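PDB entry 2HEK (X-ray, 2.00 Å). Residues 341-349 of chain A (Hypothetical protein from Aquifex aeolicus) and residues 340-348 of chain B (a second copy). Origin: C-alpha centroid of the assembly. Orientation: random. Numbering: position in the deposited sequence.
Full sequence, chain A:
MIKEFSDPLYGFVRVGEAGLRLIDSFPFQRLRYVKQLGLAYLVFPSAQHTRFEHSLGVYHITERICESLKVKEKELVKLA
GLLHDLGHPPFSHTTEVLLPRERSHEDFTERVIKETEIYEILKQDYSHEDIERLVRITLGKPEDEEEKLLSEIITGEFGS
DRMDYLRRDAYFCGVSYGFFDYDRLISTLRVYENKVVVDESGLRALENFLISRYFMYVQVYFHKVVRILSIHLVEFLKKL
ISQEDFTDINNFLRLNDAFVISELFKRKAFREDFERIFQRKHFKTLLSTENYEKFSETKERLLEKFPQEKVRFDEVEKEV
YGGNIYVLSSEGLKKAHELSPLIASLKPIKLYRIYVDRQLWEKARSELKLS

Chain A 341-349: PLIASLKPI
Chain B 340-348: SPLIASLKP

When two copies of one segment meet, the same residue can satisfy its polar atoms in different ways, and the serine pair in this contact is a clear example. Chain A is helical from A:Pro341, while in chain B the helix starts at B:Pro341, after B:Ser340 (phi/psi -123/117). Helical phi is about -55 to -80° and psi about -25 to -50°, except A:Ser345 at -102/-11. A:Leu346 and B:Leu346 have psi of 121° and 123°, and the chain beyond is extended. A:Leu342 lies by B:Leu346 (CA atoms 7.1 Å apart), A:Leu346 by B:Ser345 (CA atoms 5.2 Å) and A:Lys347 by B:Pro341 (CA atoms 5.7 Å), so the register runs in opposite senses; 450 Å² is buried in all.

B:Ser345, with chi1 m and CA-to-CB pointing toward chain A, receives the principal hydrogen bond: A:Lys347 N donates to B:Ser345 OG at 2.8 Å, with an angle of 146° at the hydrogen. B:Ser345 OG lies 2.7 Å from B:Pro341 O and 3.0 Å from A:Ser345 O; which carbonyl takes its proton remains open. Water 2 donates to A:Lys347 O (2.9 Å) and weakly to B:Ser345 OG (3.4 Å).

A:Ser345 takes the p rotamer instead, A:Ser345 OG donating to A:Leu342 O at 2.6 Å; that carbonyl also accepts A:Ser345 N at 2.8 Å. Water 1 donates weakly to A:Ser345 OG (3.4 Å) and accepts from B:Lys347 N (3.2 Å), bridging the two.

From an m, t, t, t chain, A:Lys347 NZ bonds weakly to B:Ala344 O at 3.5 Å, whereas B:Lys347 NZ comes 3.3 Å from A:Ser345 CB, a carbon that can accept nothing.

B:Ser340 OG (chi1 t) caps its helix, accepting from B:Ile343 N at 3.0 Å. A:Leu346 CD2 meets B:Leu342 CD1 at 3.8 Å, and A:Leu342 CD1 meets B:Leu346 CD2 at 4.1 Å, with A:Leu342 and B:Leu342 t, p and A:Leu346 and B:Leu346 m, t.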

# COMPACT_ATOMS: atom_id res chain seq x y z
N PRO A 341 -15.32 -8.50 23.88
CA PRO A 341 -16.14 -9.70 23.65
C PRO A 341 -15.59 -10.51 22.45
O PRO A 341 -15.63 -11.76 22.47
CB PRO A 341 -17.53 -9.13 23.34
CG PRO A 341 -17.54 -7.76 24.00
CD PRO A 341 -16.12 -7.26 23.82
N LEU A 342 -15.05 -9.83 21.44
CA LEU A 342 -14.60 -10.56 20.24
C LEU A 342 -13.41 -11.50 20.58
O LEU A 342 -13.42 -12.70 20.28
CB LEU A 342 -14.24 -9.59 19.12
CG LEU A 342 -13.45 -10.27 17.99
CD1 LEU A 342 -14.39 -11.12 17.21
CD2 LEU A 342 -12.72 -9.30 17.09
N ILE A 343 -12.40 -10.95 21.23
CA ILE A 343 -11.28 -11.75 21.68
C ILE A 343 -11.76 -12.91 22.58
O ILE A 343 -11.29 -14.07 22.45
CB ILE A 343 -10.25 -10.87 22.40
CG1 ILE A 343 -9.58 -9.91 21.39
CG2 ILE A 343 -9.24 -11.71 23.10
CD1 ILE A 343 -8.56 -8.97 22.00
N ALA A 344 -12.71 -12.59 23.48
CA ALA A 344 -13.34 -13.57 24.36
C ALA A 344 -13.92 -14.74 23.58
O ALA A 344 -14.02 -15.86 24.11
CB ALA A 344 -14.47 -12.92 25.19
N SER A 345 -14.30 -14.47 22.33
CA SER A 345 -15.02 -15.43 21.51
C SER A 345 -14.20 -16.18 20.43
O SER A 345 -14.73 -17.12 19.80
CB SER A 345 -16.13 -14.68 20.79
OG SER A 345 -15.58 -14.07 19.63
N LEU A 346 -12.96 -15.76 20.17
CA LEU A 346 -12.13 -16.40 19.14
C LEU A 346 -11.92 -17.88 19.45
O LEU A 346 -11.38 -18.23 20.49
CB LEU A 346 -10.76 -15.73 19.02
CG LEU A 346 -10.75 -14.27 18.53
CD1 LEU A 346 -9.36 -13.60 18.73
CD2 LEU A 346 -11.16 -14.22 17.04
N LYS A 347 -12.34 -18.74 18.54
CA LYS A 347 -12.24 -20.18 18.75
C LYS A 347 -10.87 -20.71 18.26
O LYS A 347 -10.26 -20.13 17.37
CB LYS A 347 -13.41 -20.88 18.05
CG LYS A 347 -14.80 -20.58 18.66
CD LYS A 347 -15.95 -21.13 17.79
CE LYS A 347 -17.27 -21.25 18.59
NZ LYS A 347 -18.41 -21.78 17.78
N PRO A 348 -10.38 -21.81 18.86
CA PRO A 348 -9.14 -22.42 18.38
C PRO A 348 -9.27 -23.02 16.99
O PRO A 348 -10.36 -23.36 16.53
CB PRO A 348 -8.85 -23.51 19.40
CG PRO A 348 -10.22 -23.87 19.96
CD PRO A 348 -10.94 -22.55 20.01
N ILE A 349 -8.15 -23.12 16.29
CA ILE A 349 -8.12 -23.79 15.01
C ILE A 349 -7.97 -25.29 15.29
O ILE A 349 -7.06 -25.69 16.01
CB ILE A 349 -6.94 -23.26 14.13
CG1 ILE A 349 -7.14 -21.77 13.82
CG2 ILE A 349 -6.71 -24.14 12.86
CD1 ILE A 349 -5.79 -21.00 13.48
N SER B 340 -15.47 -22.14 8.99
CA SER B 340 -14.57 -21.10 9.52
C SER B 340 -14.63 -20.89 11.06
O SER B 340 -15.66 -20.47 11.58
CB SER B 340 -14.85 -19.77 8.82
OG SER B 340 -14.08 -18.74 9.41
N PRO B 341 -13.53 -21.15 11.78
CA PRO B 341 -13.64 -20.85 13.22
C PRO B 341 -13.80 -19.35 13.46
O PRO B 341 -14.40 -18.95 14.47
CB PRO B 341 -12.31 -21.37 13.81
CG PRO B 341 -11.66 -22.19 12.71
CD PRO B 341 -12.20 -21.67 11.41
N LEU B 342 -13.25 -18.54 12.55
CA LEU B 342 -13.33 -17.09 12.74
C LEU B 342 -14.80 -16.66 12.59
O LEU B 342 -15.29 -15.90 13.44
CB LEU B 342 -12.39 -16.34 11.81
CG LEU B 342 -12.40 -14.82 11.95
CD1 LEU B 342 -12.15 -14.40 13.41
CD2 LEU B 342 -11.40 -14.18 10.98
N ILE B 343 -15.51 -17.18 11.58
CA ILE B 343 -16.91 -16.80 11.29
C ILE B 343 -17.80 -17.39 12.37
O ILE B 343 -18.86 -16.85 12.71
CB ILE B 343 -17.40 -17.22 9.88
CG1 ILE B 343 -16.60 -16.48 8.79
CG2 ILE B 343 -18.89 -16.90 9.66
CD1 ILE B 343 -16.93 -16.96 7.35
N ALA B 344 -17.34 -18.50 12.89
CA ALA B 344 -18.03 -19.26 13.93
C ALA B 344 -17.94 -18.54 15.27
O ALA B 344 -18.78 -18.71 16.14
CB ALA B 344 -17.36 -20.64 14.03
N SER B 345 -16.88 -17.73 15.42
CA SER B 345 -16.63 -16.95 16.61
C SER B 345 -17.51 -15.70 16.64
O SER B 345 -17.75 -15.16 17.71
CB SER B 345 -15.16 -16.52 16.64
OG SER B 345 -14.28 -17.62 16.85
N LEU B 346 -17.96 -15.23 15.49
CA LEU B 346 -18.55 -13.91 15.41
C LEU B 346 -19.91 -13.79 16.09
O LEU B 346 -20.82 -14.51 15.78
CB LEU B 346 -18.64 -13.45 13.95
CG LEU B 346 -17.33 -13.51 13.17
CD1 LEU B 346 -17.51 -12.97 11.76
CD2 LEU B 346 -16.23 -12.73 13.90
N LYS B 347 -20.03 -12.86 17.03
CA LYS B 347 -21.30 -12.65 17.74
C LYS B 347 -21.74 -11.23 17.42
O LYS B 347 -20.93 -10.44 16.95
CB LYS B 347 -21.10 -12.79 19.25
CG LYS B 347 -20.61 -14.16 19.72
CD LYS B 347 -19.80 -14.05 21.02
CE LYS B 347 -19.68 -15.43 21.72
NZ LYS B 347 -18.65 -15.46 22.84
N PRO B 348 -23.02 -10.90 17.64
CA PRO B 348 -23.47 -9.52 17.37
C PRO B 348 -22.72 -8.50 18.22
O PRO B 348 -22.28 -8.81 19.32
CB PRO B 348 -24.96 -9.55 17.73
CG PRO B 348 -25.36 -11.03 17.58
CD PRO B 348 -24.13 -11.78 18.08
O HOH W 1 -17.99 -11.76 19.24
O HOH W 2 -11.09 -17.95 15.72